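Local coordinates for kelch domain-containing protein (Colletotrichum graminicola M1.001, PDB 5C86) that probably oxidises alcohols at a copper site, as a fungal alcohol oxidase of the galactose oxidase and glyoxal oxidase (AA5) family, at residues R83-G88 against T109-M114; A20-T25 against T49-V54. All blocks are in the same frame, centred on the assembly; numbering follows the deposited sequence.

Interaction 1: residues R83-G88 against T109-M114; sequences RIIVTG and TPLSNM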
loop_
_atom_site.group_PDB
_atom_site.type_symbol
_atom_site.label_atom_id
_atom_site.label_comp_id
_atom_site.label_asym_id
_atom_site.label_seq_id
_atom_site.Cartn_x
_atom_site.Cartn_y
_atom_site.Cartn_z
ATOM N N ARG A 83 7.946 -9.374 8.153
ATOM C CA ARG A 83 7.160 -9.152 9.343
ATOM C C ARG A 83 6.358 -7.886 9.157
ATOM O O ARG A 83 6.868 -6.929 8.559
ATOM C CB ARG A 83 8.117 -8.997 10.539
ATOM C CG ARG A 83 8.926 -10.265 10.759
ATOM C CD ARG A 83 9.651 -10.192 12.090
ATOM N NE ARG A 83 10.392 -8.977 12.201
ATOM C CZ ARG A 83 10.837 -8.402 13.326
ATOM N NH1 ARG A 83 10.708 -9.022 14.517
ATOM N NH2 ARG A 83 11.496 -7.278 13.254
ATOM N N ILE A 84 5.112 -7.924 9.625
ATOM C CA ILE A 84 4.209 -6.744 9.580
ATOM C C ILE A 84 4.357 -5.965 10.875
ATOM O O ILE A 84 4.056 -6.492 11.951
ATOM C CB ILE A 84 2.766 -7.158 9.358
ATOM C CG1 ILE A 84 2.597 -8.079 8.167
ATOM C CG2 ILE A 84 1.914 -5.897 9.267
ATOM C CD1 ILE A 84 1.315 -8.774 8.125
ATOM N N ILE A 85 4.910 -4.797 10.759
ATOM C CA ILE A 85 5.151 -3.909 11.894
ATOM C C ILE A 85 4.094 -2.829 11.940
ATOM O O ILE A 85 3.987 -2.019 10.998
ATOM C CB ILE A 85 6.548 -3.349 11.855
ATOM C CG1 ILE A 85 7.640 -4.492 11.979
ATOM C CG2 ILE A 85 6.771 -2.311 12.986
ATOM C CD1 ILE A 85 9.087 -4.048 11.913
ATOM N N VAL A 86 3.284 -2.770 13.018
ATOM C CA VAL A 86 2.191 -1.865 13.166
ATOM C C VAL A 86 2.458 -0.937 14.355
ATOM O O VAL A 86 2.746 -1.414 15.449
ATOM C CB VAL A 86 0.888 -2.642 13.290
ATOM C CG1 VAL A 86 -0.295 -1.768 13.481
ATOM C CG2 VAL A 86 0.632 -3.559 12.098
ATOM N N THR A 87 2.318 0.351 14.150
ATOM C CA THR A 87 2.719 1.373 15.116
ATOM C C THR A 87 1.540 2.218 15.496
ATOM O O THR A 87 0.816 2.754 14.664
ATOM C CB THR A 87 3.807 2.269 14.585
ATOM O OG1 THR A 87 3.572 2.670 13.186
ATOM C CG2 THR A 87 5.113 1.590 14.632
ATOM N N GLY A 88 1.398 2.464 16.809
ATOM C CA GLY A 88 0.458 3.516 17.287
ATOM C C GLY A 88 -0.965 3.219 16.999
ATOM O O GLY A 88 -1.420 2.076 16.934
ATOM N N THR A 109 3.249 -9.731 18.663
ATOM C CA THR A 109 4.106 -9.512 19.836
ATOM C C THR A 109 4.642 -8.094 19.925
ATOM O O THR A 109 4.733 -7.376 18.934
ATOM C CB THR A 109 5.231 -10.552 19.794
ATOM O OG1 THR A 109 6.124 -10.290 18.680
ATOM C CG2 THR A 109 4.653 -11.956 19.750
ATOM N N PRO A 110 5.112 -7.636 21.095
ATOM C CA PRO A 110 5.540 -6.292 21.219
ATOM C C PRO A 110 6.923 -6.040 20.791
ATOM O O PRO A 110 7.812 -6.866 20.932
ATOM C CB PRO A 110 5.431 -6.017 22.769
ATOM C CG PRO A 110 5.636 -7.352 23.325
ATOM C CD PRO A 110 4.912 -8.281 22.413
ATOM N N LEU A 111 7.125 -4.878 20.236
ATOM C CA LEU A 111 8.384 -4.258 20.030
ATOM C C LEU A 111 8.495 -3.036 20.885
ATOM O O LEU A 111 7.560 -2.734 21.614
ATOM C CB LEU A 111 8.624 -3.979 18.524
ATOM C CG LEU A 111 8.681 -5.208 17.583
ATOM C CD1 LEU A 111 8.906 -4.767 16.130
ATOM C CD2 LEU A 111 9.812 -6.139 17.945
ATOM N N SER A 112 9.607 -2.316 20.776
ATOM C CA SER A 112 9.855 -1.130 21.591
ATOM C C SER A 112 8.780 -0.094 21.301
ATOM O O SER A 112 8.436 0.119 20.121
ATOM C CB SER A 112 11.220 -0.603 21.288
ATOM O OG SER A 112 11.574 0.606 21.991
ATOM N N ASN A 113 8.298 0.625 22.338
ATOM C CA ASN A 113 7.442 1.763 22.120
ATOM C C ASN A 113 8.150 2.818 21.295
ATOM O O ASN A 113 9.299 3.078 21.375
ATOM C CB ASN A 113 7.120 2.419 23.512
ATOM C CG ASN A 113 6.200 1.654 24.335
ATOM O OD1 ASN A 113 5.551 0.698 24.001
ATOM N ND2 ASN A 113 6.106 2.144 25.579
ATOM N N MET A 114 7.386 3.546 20.464
ATOM C CA MET A 114 7.886 4.743 19.797
ATOM C C MET A 114 8.309 5.855 20.771
ATOM O O MET A 114 7.809 5.839 21.922
ATOM C CB MET A 114 6.831 5.296 18.810
ATOM C CG MET A 114 6.634 4.445 17.542
ATOM S SD MET A 114 5.309 5.129 16.511
ATOM C CE MET A 114 3.838 4.881 17.426
#
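Met114 meets Thr87 and Gly88 with its sulfur and terminal methyl. SD lies 3.8 Å from Thr87 CB and 4.0 Å from Thr87 CG2, and the two side chains cross at about a right angle. The thioether is extended as far as SD and then bends at chi3 (-68°), which turns CE onto the backbone of Gly88, 3.5 Å from Gly88 N and 3.6 Å from Gly88 CA. Gly88 has a positive phi (65°), and the methyl packs on bare backbone there. A second contact lies further back along the strand, where Ile85 CD1 reaches Leu111 CD1 at 4.3 Å, a purely apolar touch. Between CA 85 to 88 and CA 111 to 114 the end-to-end directions differ by 43°, and the nearest CA atoms, those of Thr87 and Met114, are 7.7 Å apart. Further out, Trp156 packs against both Thr87 and Met114, while Leu111 also packs on Thr95, Val97 and Tyr149. Strands 84-87 and 109-111 are the second and fourth of an antiparallel four-stranded propeller blade, separated by strand 95-98. In the next blade, strand 147-150 touches Leu111 and Met114, and strand 155-158 touches Met114, so the contact adjoins an interface between blades.

Interaction 2: residues A20-T25 against T49-V54; sequences ALVPET and TSLYNV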
loop_
_atom_site.group_PDB
_atom_site.type_symbol
_atom_site.label_atom_id
_atom_site.label_comp_id
_atom_site.label_asym_id
_atom_site.label_seq_id
_atom_site.Cartn_x
_atom_site.Cartn_y
_atom_site.Cartn_z
ATOM N N ALA A 20 -3.675 -6.679 5.080
ATOM C CA ALA A 20 -2.269 -6.997 4.752
ATOM C C ALA A 20 -2.230 -8.278 3.996
ATOM O O ALA A 20 -2.983 -9.224 4.330
ATOM C CB ALA A 20 -1.420 -7.139 5.965
ATOM N N LEU A 21 -1.369 -8.364 2.993
ATOM C CA LEU A 21 -1.191 -9.640 2.267
ATOM C C LEU A 21 -0.133 -10.408 2.989
ATOM O O LEU A 21 0.938 -9.905 3.273
ATOM C CB LEU A 21 -0.769 -9.381 0.811
ATOM C CG LEU A 21 -0.636 -10.647 -0.013
ATOM C CD1 LEU A 21 -1.968 -11.174 -0.335
ATOM C CD2 LEU A 21 0.061 -10.322 -1.297
ATOM N N VAL A 22 -0.430 -11.670 3.357
ATOM C CA VAL A 22 0.509 -12.470 4.111
ATOM C C VAL A 22 1.572 -13.084 3.126
ATOM O O VAL A 22 1.207 -13.763 2.163
ATOM C CB VAL A 22 -0.253 -13.591 4.822
ATOM C CG1 VAL A 22 0.713 -14.463 5.581
ATOM C CG2 VAL A 22 -1.354 -12.999 5.762
ATOM N N PRO A 23 2.833 -12.814 3.388
ATOM C CA PRO A 23 3.830 -13.460 2.512
ATOM C C PRO A 23 3.725 -14.965 2.442
ATOM O O PRO A 23 3.293 -15.616 3.381
ATOM C CB PRO A 23 5.136 -13.052 3.126
ATOM C CG PRO A 23 4.913 -11.777 3.828
ATOM C CD PRO A 23 3.481 -11.939 4.339
ATOM N N GLU A 24 4.054 -15.512 1.267
ATOM C CA GLU A 24 4.195 -16.950 0.973
ATOM C C GLU A 24 2.868 -17.607 0.785
ATOM O O GLU A 24 2.650 -18.270 -0.212
ATOM C CB GLU A 24 5.025 -17.730 2.016
ATOM C CG GLU A 24 6.496 -17.621 1.805
ATOM C CD GLU A 24 7.289 -18.311 2.881
ATOM O OE1 GLU A 24 6.730 -19.170 3.643
ATOM O OE2 GLU A 24 8.457 -17.891 2.990
ATOM N N THR A 25 1.923 -17.384 1.706
ATOM C CA THR A 25 0.563 -17.969 1.481
ATOM C C THR A 25 -0.281 -17.121 0.587
ATOM O O THR A 25 -1.141 -17.586 -0.140
ATOM C CB THR A 25 -0.207 -18.173 2.763
ATOM O OG1 THR A 25 -0.334 -16.907 3.420
ATOM C CG2 THR A 25 0.518 -19.138 3.686
ATOM N N THR A 49 -8.949 -9.572 14.633
ATOM C CA THR A 49 -8.439 -9.864 13.264
ATOM C C THR A 49 -9.189 -10.993 12.685
ATOM O O THR A 49 -9.797 -11.843 13.421
ATOM C CB THR A 49 -6.936 -10.091 13.198
ATOM O OG1 THR A 49 -6.619 -11.438 13.640
ATOM C CG2 THR A 49 -6.133 -9.091 13.965
ATOM N N SER A 50 -9.192 -11.074 11.373
ATOM C CA SER A 50 -9.769 -12.211 10.661
ATOM C C SER A 50 -8.901 -12.447 9.424
ATOM O O SER A 50 -8.130 -11.568 9.008
ATOM C CB SER A 50 -11.213 -11.985 10.311
ATOM O OG SER A 50 -11.782 -12.964 9.450
ATOM N N LEU A 51 -8.935 -13.662 8.916
ATOM C CA LEU A 51 -8.072 -14.100 7.797
ATOM C C LEU A 51 -8.886 -14.727 6.715
ATOM O O LEU A 51 -9.690 -15.635 7.021
ATOM C CB LEU A 51 -7.083 -15.105 8.308
ATOM C CG LEU A 51 -6.024 -15.616 7.309
ATOM C CD1 LEU A 51 -4.968 -14.556 7.145
ATOM C CD2 LEU A 51 -5.372 -16.941 7.747
ATOM N N TYR A 52 -8.685 -14.313 5.456
ATOM C CA TYR A 52 -9.314 -14.927 4.318
ATOM C C TYR A 52 -8.275 -15.827 3.645
ATOM O O TYR A 52 -7.183 -15.413 3.346
ATOM C CB TYR A 52 -9.829 -13.916 3.274
ATOM C CG TYR A 52 -10.297 -14.487 1.967
ATOM C CD1 TYR A 52 -11.531 -15.057 1.834
ATOM C CD2 TYR A 52 -9.500 -14.411 0.855
ATOM C CE1 TYR A 52 -11.950 -15.594 0.634
ATOM C CE2 TYR A 52 -9.917 -14.882 -0.348
ATOM C CZ TYR A 52 -11.133 -15.489 -0.444
ATOM O OH TYR A 52 -11.496 -15.934 -1.684
ATOM N N ASN A 53 -8.600 -17.121 3.532
ATOM C CA ASN A 53 -7.733 -18.084 2.884
ATOM C C ASN A 53 -8.013 -18.111 1.411
ATOM O O ASN A 53 -9.102 -18.457 0.966
ATOM C CB ASN A 53 -7.993 -19.466 3.519
ATOM C CG ASN A 53 -6.990 -20.457 3.085
ATOM O OD1 ASN A 53 -6.898 -20.766 1.923
ATOM N ND2 ASN A 53 -6.191 -20.838 3.960
ATOM N N VAL A 54 -7.029 -17.696 0.615
ATOM C CA VAL A 54 -7.196 -17.572 -0.842
ATOM C C VAL A 54 -7.302 -18.951 -1.524
ATOM O O VAL A 54 -7.868 -19.045 -2.596
ATOM C CB VAL A 54 -6.063 -16.737 -1.483
ATOM C CG1 VAL A 54 -6.099 -15.299 -0.928
ATOM C CG2 VAL A 54 -4.713 -17.292 -1.208
#
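The first and third strands of a four-stranded propeller blade, 18-21 and 47-52, flank strand 28-31, and this contact joins the turn after the first to the end of the third. Val22 CG2 meets Leu51 CD1 at 4.2 Å, with the two side chains crossing at about a right angle. Leu51 CG stands anti to its backbone nitrogen (chi1 -176°), and with chi2 near 77° its CD1 is the atom that meets Val22. The second touch involves backbone: Val54 CG2 rests 3.7 Å from the carbonyl oxygen Thr25 O. Between Val22 and Thr25 the chain makes a classic gamma turn centred on Glu24, with a positive phi of 78°, closed by a weak bond of 2.8 Å from Thr25 N to Pro23 O. Polar ties to residues outside these segments hold the turn: Thr25 OG1 bonds to Glu104 OE2 and to Asn27 N, and Asn27 OD1 bonds to Val54 N. Val22 also packs on Leu29 of the intervening strand. Only 99 Å² is buried between the segments, and their direct meeting is limited to methyl on methyl and methyl on carbonyl. The direct contact is therefore probably held mainly by weakly directional van der Waals packing, and Asn27 supplies directional bonding to both Thr25 and Val54.

Overall arrangement
From the N terminus, residues 20-25 come first, and interaction 2 closes a loop of 23 intervening residues when 49-54 returns. Interaction 1 then opens at 83-88 and closes at 109-114 after 20 residues. The loops lie in series, neither nested nor crossed, with centres 19 Å apart. Each contact relates alternate strands of one blade, in two successive blades of the seven-bladed propeller known from galactose oxidase. The blades touch where Ile84 CD1 packs 3.8 Å from Ala20 CB. Residues of the loop between strands 95-98 and 109-111, enclosed by interaction 1, also reach back to the turn at residues 22-25, joining the two blades a second time.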